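Local coordinates for putrescine aminotransferase (Halomonas elongata DSM 2581, PDB 6GWI), which probably catalyses PLP-dependent transfer of the amino group of putrescine or other amines to a keto acceptor, as a class-III aminotransferase, at residues Y63-L68 with L334-A339; G286-S289 with P293-G296. All blocks are in the same frame, centred on the assembly; numbering follows the deposited sequence.

Contact 1: residues Y63-L68 with L334-A339; sequences YGRREL and LELLEA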
ATOM      1  N   TYR B  63      13.743  18.998  -0.784  1.00 35.84           N
ATOM      2  CA  TYR B  63      14.148  18.379  -2.033  1.00 33.41           C
ATOM      3  C   TYR B  63      15.639  18.601  -2.264  1.00 24.83           C
ATOM      4  O   TYR B  63      16.215  19.601  -1.824  1.00 31.27           O
ATOM      5  CB  TYR B  63      13.334  18.950  -3.197  1.00 42.63           C
ATOM      6  CG  TYR B  63      11.828  18.841  -3.013  1.00 28.68           C
ATOM      7  CD1 TYR B  63      11.140  17.695  -3.396  1.00 24.13           C
ATOM      8  CD2 TYR B  63      11.097  19.886  -2.460  1.00 29.65           C
ATOM      9  CE1 TYR B  63       9.769  17.592  -3.232  1.00 25.15           C
ATOM     10  CE2 TYR B  63       9.724  19.791  -2.291  1.00 30.04           C
ATOM     11  CZ  TYR B  63       9.068  18.642  -2.680  1.00 34.51           C
ATOM     12  OH  TYR B  63       7.704  18.540  -2.517  1.00 30.65           O
ATOM     13  N   GLY B  64      16.254  17.664  -2.978  1.00 32.65           N
ATOM     14  CA  GLY B  64      17.650  17.783  -3.347  1.00 33.90           C
ATOM     15  C   GLY B  64      18.657  17.256  -2.350  1.00 32.45           C
ATOM     16  O   GLY B  64      19.825  17.655  -2.412  1.00 27.09           O
ATOM     17  N   ARG B  65      18.262  16.361  -1.446  1.00 29.84           N
ATOM     18  CA  ARG B  65      19.205  15.789  -0.481  1.00 35.90           C
ATOM     19  C   ARG B  65      20.021  14.707  -1.177  1.00 30.10           C
ATOM     20  O   ARG B  65      19.544  13.591  -1.397  1.00 26.02           O
ATOM     21  CB  ARG B  65      18.485  15.230   0.741  1.00 39.47           C
ATOM     22  CG  ARG B  65      17.880  16.272   1.675  1.00 89.12           C
ATOM     23  CD  ARG B  65      18.927  17.276   2.184  1.00108.37           C
ATOM     24  NE  ARG B  65      20.079  16.636   2.827  1.00 89.00           N
ATOM     25  CZ  ARG B  65      20.433  16.788   4.106  1.00 62.64           C
ATOM     26  NH1 ARG B  65      19.737  17.566   4.924  1.00 45.14           N
ATOM     27  NH2 ARG B  65      21.502  16.157   4.569  1.00 65.79           N
ATOM     28  N   ARG B  66      21.268  15.041  -1.512  1.00 29.69           N
ATOM     29  CA  ARG B  66      22.125  14.110  -2.236  1.00 27.67           C
ATOM     30  C   ARG B  66      22.276  12.790  -1.487  1.00 26.67           C
ATOM     31  O   ARG B  66      22.333  11.722  -2.107  1.00 32.09           O
ATOM     32  CB  ARG B  66      23.497  14.746  -2.477  1.00 28.22           C
ATOM     33  CG  ARG B  66      24.114  14.407  -3.833  1.00 59.11           C
ATOM     34  CD  ARG B  66      25.570  13.972  -3.713  1.00 63.73           C
ATOM     35  NE  ARG B  66      26.509  14.945  -4.268  0.65 51.26           N
ATOM     36  CZ  ARG B  66      27.814  14.957  -4.006  0.64 36.98           C
ATOM     37  NH1 ARG B  66      28.595  15.877  -4.556  0.76 44.21           N
ATOM     38  NH2 ARG B  66      28.338  14.055  -3.185  0.37 38.65           N
ATOM     39  N   GLU B  67      22.333  12.842  -0.151  1.00 28.37           N
ATOM     40  CA  GLU B  67      22.586  11.631   0.625  1.00 36.40           C
ATOM     41  C   GLU B  67      21.473  10.607   0.441  1.00 30.56           C
ATOM     42  O   GLU B  67      21.732   9.398   0.418  1.00 28.45           O
ATOM     43  CB  GLU B  67      22.744  11.966   2.110  1.00 56.96           C
ATOM     44  CG  GLU B  67      23.938  12.844   2.445  1.00 77.07           C
ATOM     45  CD  GLU B  67      23.567  14.302   2.604  1.00 66.43           C
ATOM     46  OE1 GLU B  67      22.582  14.739   1.973  1.00 45.30           O
ATOM     47  OE2 GLU B  67      24.255  15.011   3.368  1.00 66.79           O
ATOM     48  N   LEU B  68      20.222  11.066   0.340  1.00 29.69           N
ATOM     49  CA  LEU B  68      19.120  10.136   0.118  1.00 27.30           C
ATOM     50  C   LEU B  68      19.191   9.528  -1.277  1.00 23.22           C
ATOM     51  O   LEU B  68      18.889   8.343  -1.459  1.00 23.28           O
ATOM     52  CB  LEU B  68      17.779  10.836   0.327  1.00 25.71           C
ATOM     53  CG  LEU B  68      17.472  11.357   1.733  1.00 27.79           C
ATOM     54  CD1 LEU B  68      16.023  11.823   1.791  1.00 30.83           C
ATOM     55  CD2 LEU B  68      17.737  10.313   2.810  1.00 25.23           C
ATOM     56  N   LEU B 334      16.450   9.000   8.545  1.00 25.56           N
ATOM     57  CA  LEU B 334      16.445   9.080  10.002  1.00 31.02           C
ATOM     58  C   LEU B 334      17.816   9.480  10.543  1.00 29.26           C
ATOM     59  O   LEU B 334      17.911  10.298  11.465  1.00 25.72           O
ATOM     60  CB  LEU B 334      16.007   7.748  10.610  1.00 28.61           C
ATOM     61  CG  LEU B 334      14.609   7.248  10.243  1.00 27.25           C
ATOM     62  CD1 LEU B 334      14.367   5.891  10.883  1.00 27.11           C
ATOM     63  CD2 LEU B 334      13.548   8.248  10.675  1.00 33.66           C
ATOM     64  N   GLU B 335      18.890   8.895  10.002  1.00 39.64           N
ATOM     65  CA  GLU B 335      20.233   9.229  10.471  1.00 36.85           C
ATOM     66  C   GLU B 335      20.537  10.709  10.270  1.00 31.50           C
ATOM     67  O   GLU B 335      21.185  11.340  11.114  1.00 30.68           O
ATOM     68  CB  GLU B 335      21.272   8.374   9.745  1.00 65.14           C
ATOM     69  CG  GLU B 335      21.280   6.909  10.155  1.00 68.70           C
ATOM     70  CD  GLU B 335      22.053   6.030   9.185  1.00 51.97           C
ATOM     71  OE1 GLU B 335      22.398   6.504   8.082  1.00 53.06           O
ATOM     72  OE2 GLU B 335      22.308   4.854   9.522  1.00 40.71           O
ATOM     73  N   LEU B 336      20.094  11.275   9.144  1.00 32.20           N
ATOM     74  CA  LEU B 336      20.319  12.691   8.879  1.00 32.23           C
ATOM     75  C   LEU B 336      19.467  13.560   9.797  1.00 33.35           C
ATOM     76  O   LEU B 336      19.961  14.529  10.386  1.00 33.07           O
ATOM     77  CB  LEU B 336      20.008  13.001   7.416  1.00 34.21           C
ATOM     78  CG  LEU B 336      20.997  12.438   6.396  1.00 26.95           C
ATOM     79  CD1 LEU B 336      20.436  12.575   4.992  1.00 27.40           C
ATOM     80  CD2 LEU B 336      22.338  13.143   6.514  1.00 30.27           C
ATOM     81  N   LEU B 337      18.180  13.224   9.936  1.00 28.05           N
ATOM     82  CA  LEU B 337      17.316  13.977  10.838  1.00 33.86           C
ATOM     83  C   LEU B 337      17.929  14.053  12.227  1.00 31.93           C
ATOM     84  O   LEU B 337      17.882  15.101  12.882  1.00 29.30           O
ATOM     85  CB  LEU B 337      15.934  13.331  10.919  1.00 27.31           C
ATOM     86  CG  LEU B 337      14.971  13.569   9.758  1.00 36.13           C
ATOM     87  CD1 LEU B 337      13.787  12.615   9.852  1.00 35.88           C
ATOM     88  CD2 LEU B 337      14.503  15.010   9.748  1.00 21.97           C
ATOM     89  N   GLU B 338      18.513  12.945  12.690  1.00 32.07           N
ATOM     90  CA  GLU B 338      19.109  12.891  14.019  1.00 39.30           C
ATOM     91  C   GLU B 338      20.472  13.575  14.050  1.00 40.84           C
ATOM     92  O   GLU B 338      20.738  14.401  14.930  1.00 33.74           O
ATOM     93  CB  GLU B 338      19.235  11.432  14.466  1.00 53.50           C
ATOM     94  CG  GLU B 338      19.688  11.254  15.905  1.00 78.65           C
ATOM     95  CD  GLU B 338      19.678   9.802  16.344  1.00 82.79           C
ATOM     96  OE1 GLU B 338      19.910   8.918  15.492  1.00 96.09           O
ATOM     97  OE2 GLU B 338      19.438   9.543  17.542  1.00 82.76           O
ATOM     98  N   ALA B 339      21.351  13.234  13.102  1.00 39.90           N
ATOM     99  CA  ALA B 339      22.713  13.757  13.141  1.00 35.28           C
ATOM    100  C   ALA B 339      22.741  15.268  12.967  1.00 34.95           C
ATOM    101  O   ALA B 339      23.614  15.941  13.526  1.00 38.28           O
ATOM    102  CB  ALA B 339      23.568  13.093  12.062  1.00 37.39           C
TER

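Contact 2: residues G286-S289 with P293-G296; sequences GLSS and PIGG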
ATOM      1  N   GLY B 286       6.861  11.093   6.471  1.00 23.86           N
ATOM      2  CA  GLY B 286       8.170  11.617   6.842  1.00 22.23           C
ATOM      3  C   GLY B 286       9.216  10.556   7.124  1.00 25.65           C
ATOM      4  O   GLY B 286      10.408  10.886   7.194  1.00 22.62           O
ATOM      5  N   LEU B 287       8.797   9.300   7.295  1.00 22.67           N
ATOM      6  CA  LEU B 287       9.727   8.201   7.538  1.00 22.07           C
ATOM      7  C   LEU B 287      10.874   8.188   6.539  1.00 22.28           C
ATOM      8  O   LEU B 287      12.008   7.834   6.887  1.00 22.55           O
ATOM      9  CB  LEU B 287       8.957   6.880   7.484  1.00 17.51           C
ATOM     10  CG  LEU B 287       9.743   5.576   7.574  1.00 25.16           C
ATOM     11  CD1 LEU B 287      10.621   5.549   8.818  1.00 23.67           C
ATOM     12  CD2 LEU B 287       8.767   4.407   7.559  1.00 27.20           C
ATOM     13  N   SER B 288      10.595   8.553   5.288  1.00 21.27           N
ATOM     14  CA  SER B 288      11.593   8.556   4.226  1.00 19.96           C
ATOM     15  C   SER B 288      11.725   9.926   3.566  1.00 17.78           C
ATOM     16  O   SER B 288      12.306  10.033   2.483  1.00 23.54           O
ATOM     17  CB  SER B 288      11.234   7.503   3.177  1.00 24.75           C
ATOM     18  OG  SER B 288       9.980   7.799   2.585  1.00 25.55           O
ATOM     19  N   SER B 289      11.209  10.976   4.207  1.00 22.08           N
ATOM     20  CA  SER B 289      11.031  12.283   3.569  1.00 22.19           C
ATOM     21  C   SER B 289      10.319  12.141   2.225  1.00 18.23           C
ATOM     22  O   SER B 289      10.467  12.979   1.331  1.00 23.34           O
ATOM     23  CB  SER B 289      12.366  13.014   3.387  1.00 19.05           C
ATOM     24  OG  SER B 289      12.820  13.572   4.610  1.00 24.70           O
ATOM     25  N   PRO B 293       8.543   5.097  -1.225  1.00 29.76           N
ATOM     26  CA  PRO B 293       7.400   4.677  -0.402  1.00 26.46           C
ATOM     27  C   PRO B 293       7.804   3.624   0.616  1.00 18.49           C
ATOM     28  O   PRO B 293       8.414   2.607   0.277  1.00 22.42           O
ATOM     29  CB  PRO B 293       6.397   4.109  -1.417  1.00 19.10           C
ATOM     30  CG  PRO B 293       6.921   4.439  -2.754  1.00 30.88           C
ATOM     31  CD  PRO B 293       8.402   4.652  -2.621  1.00 27.30           C
ATOM     32  N   ILE B 294       7.444   3.873   1.869  1.00 20.61           N
ATOM     33  CA  ILE B 294       7.629   2.893   2.928  1.00 16.95           C
ATOM     34  C   ILE B 294       6.804   3.336   4.125  1.00 20.10           C
ATOM     35  O   ILE B 294       6.682   4.536   4.404  1.00 19.79           O
ATOM     36  CB  ILE B 294       9.114   2.726   3.297  1.00 18.44           C
ATOM     37  CG1 ILE B 294       9.261   1.731   4.453  1.00 18.08           C
ATOM     38  CG2 ILE B 294       9.749   4.074   3.660  1.00 18.89           C
ATOM     39  CD1 ILE B 294      10.679   1.233   4.657  1.00 25.86           C
ATOM     40  N   GLY B 295       6.201   2.376   4.812  1.00 20.34           N
ATOM     41  CA  GLY B 295       5.489   2.651   6.039  1.00 27.55           C
ATOM     42  C   GLY B 295       5.670   1.492   6.990  1.00 26.65           C
ATOM     43  O   GLY B 295       6.466   0.589   6.715  1.00 17.88           O
ATOM     44  N   GLY B 296       4.962   1.504   8.109  1.00 16.98           N
ATOM     45  CA  GLY B 296       5.011   0.377   9.019  1.00 22.18           C
ATOM     46  C   GLY B 296       4.165   0.643  10.241  1.00 19.01           C
ATOM     47  O   GLY B 296       3.506   1.680  10.362  1.00 16.57           O
TER
HETATM   48  O   HOH W   1       7.454   6.994   3.841  1.00 20.57           O

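Contact 1: residues Y63-L68 with L334-A339
Arg65 folds back at chi2 (-57°) and chi3 (-55°), and Glu67 bends at chi2 (99°), so the two polar ends meet beside Leu336. Both side chains start from segment 63-68. Arg65 NE and NH2 reach Glu67 OE1 side-on, at 3.3 Å and 3.1 Å respectively. Glu67 CD lies at the guanidinium edge, in its plane, with the carboxylate tilted against it. Both nitrogens approach OE1 from the same face of the carboxylate, NH2 well above its plane. A weak third bond runs from NH2 to OE2.

Leu336 of helix 324-339 lays its two methyls against this pair. Its CD2 is 3.7 Å from Arg65 NH2, oblique to the guanidinium. Its CD1 lies 3.7 Å from Glu67 CB. Leu336 CD1 is also 4.1 Å from Leu68 CD2, whose side chain is buried. Leu61 also packs on Leu336.

Arg65 precedes helix 66-78 at its N-cap position. Leucine packing joins the start of that helix to the end of helix 324-339, and one salt bridge, Arg65 NH2 to Glu340, spans the same gap. Two carboxylates, Glu67 and Glu340, probably balance the charge of Arg65 and limit its rotation beside Leu336.

Contact 2: residues G286-S289 with P293-G296
Ser288 OG is held by two partners. One is the backbone O of Leu292. The other is a water, which donates to OG at 2.9 Å. The same water donates to Ile294 O at 2.6 Å, the shorter of its two bonds. It therefore bridges the serine side chain and the backbone of segment 293-296. The first torsion of Ser288 (62°) sets OG between its own backbone N and carbonyl carbon, within reach of both partners.

Apart from the water bridge, methyl contacts make up the join. Ser288 CB lies 3.8 Å from Ile294 CG2, and OG is almost as near that methyl. Leu287 meets Ile294 with the two side chains crossing at about a right angle. Leu287 CD2 does most of the touching. Leu287 CD2 is 4.0 Å from Ile294 CG2 and 3.8 Å from Ile294 O. Leu287 CD2 is also 4.0 Å from Gly295 CA.

Ala330 of helix 324-339 touches both Leu287 and Ile294. Leu100 and Leu96 of helix 91-103 pack on Leu287 and Ile294 respectively. Ser288 also packs against Tyr320 of the second subunit.

The two segments belong to the connection between antiparallel strands 280-283 and 295-300. Gly295 and Gly296 start the second of these. They make backbone bonds to Thr114 and Ile283, in the strands on its two flanks. Lys285, in the PLP pocket, directly precedes Gly286.

All four touching residues are buried. The water serves both Ser288 OG and Ile294 O, and Leu292 O is a second partner of Ser288 OG. The turn after Lys285 is thus tied to the start of the next strand by a bridging water and by methyl packing.

The centres of contacts 1 and 2 are 13 Å apart, and the two touch directly. Leu334 CD2 of contact 1 is 4.1 Å from Leu287 O of contact 2. Leu68 CD1 packs at 4.2 Å on Ser289 CB. Asn333 lies between them: it touches Leu68, and its OD1 is hydrogen-bonded to Ser289 OG. Helix 324-339 serves both contacts, with Leu336 in contact 1 and Ala330 on contact 2. Contact 2 is the inner one, its centre about 11 Å from the centre of the chain, against about 20 Å for contact 1. Gly295 lies about 7 Å from a bound PLP. Contact 1 lies farther out and touches contact 2, which is the one near the cofactor.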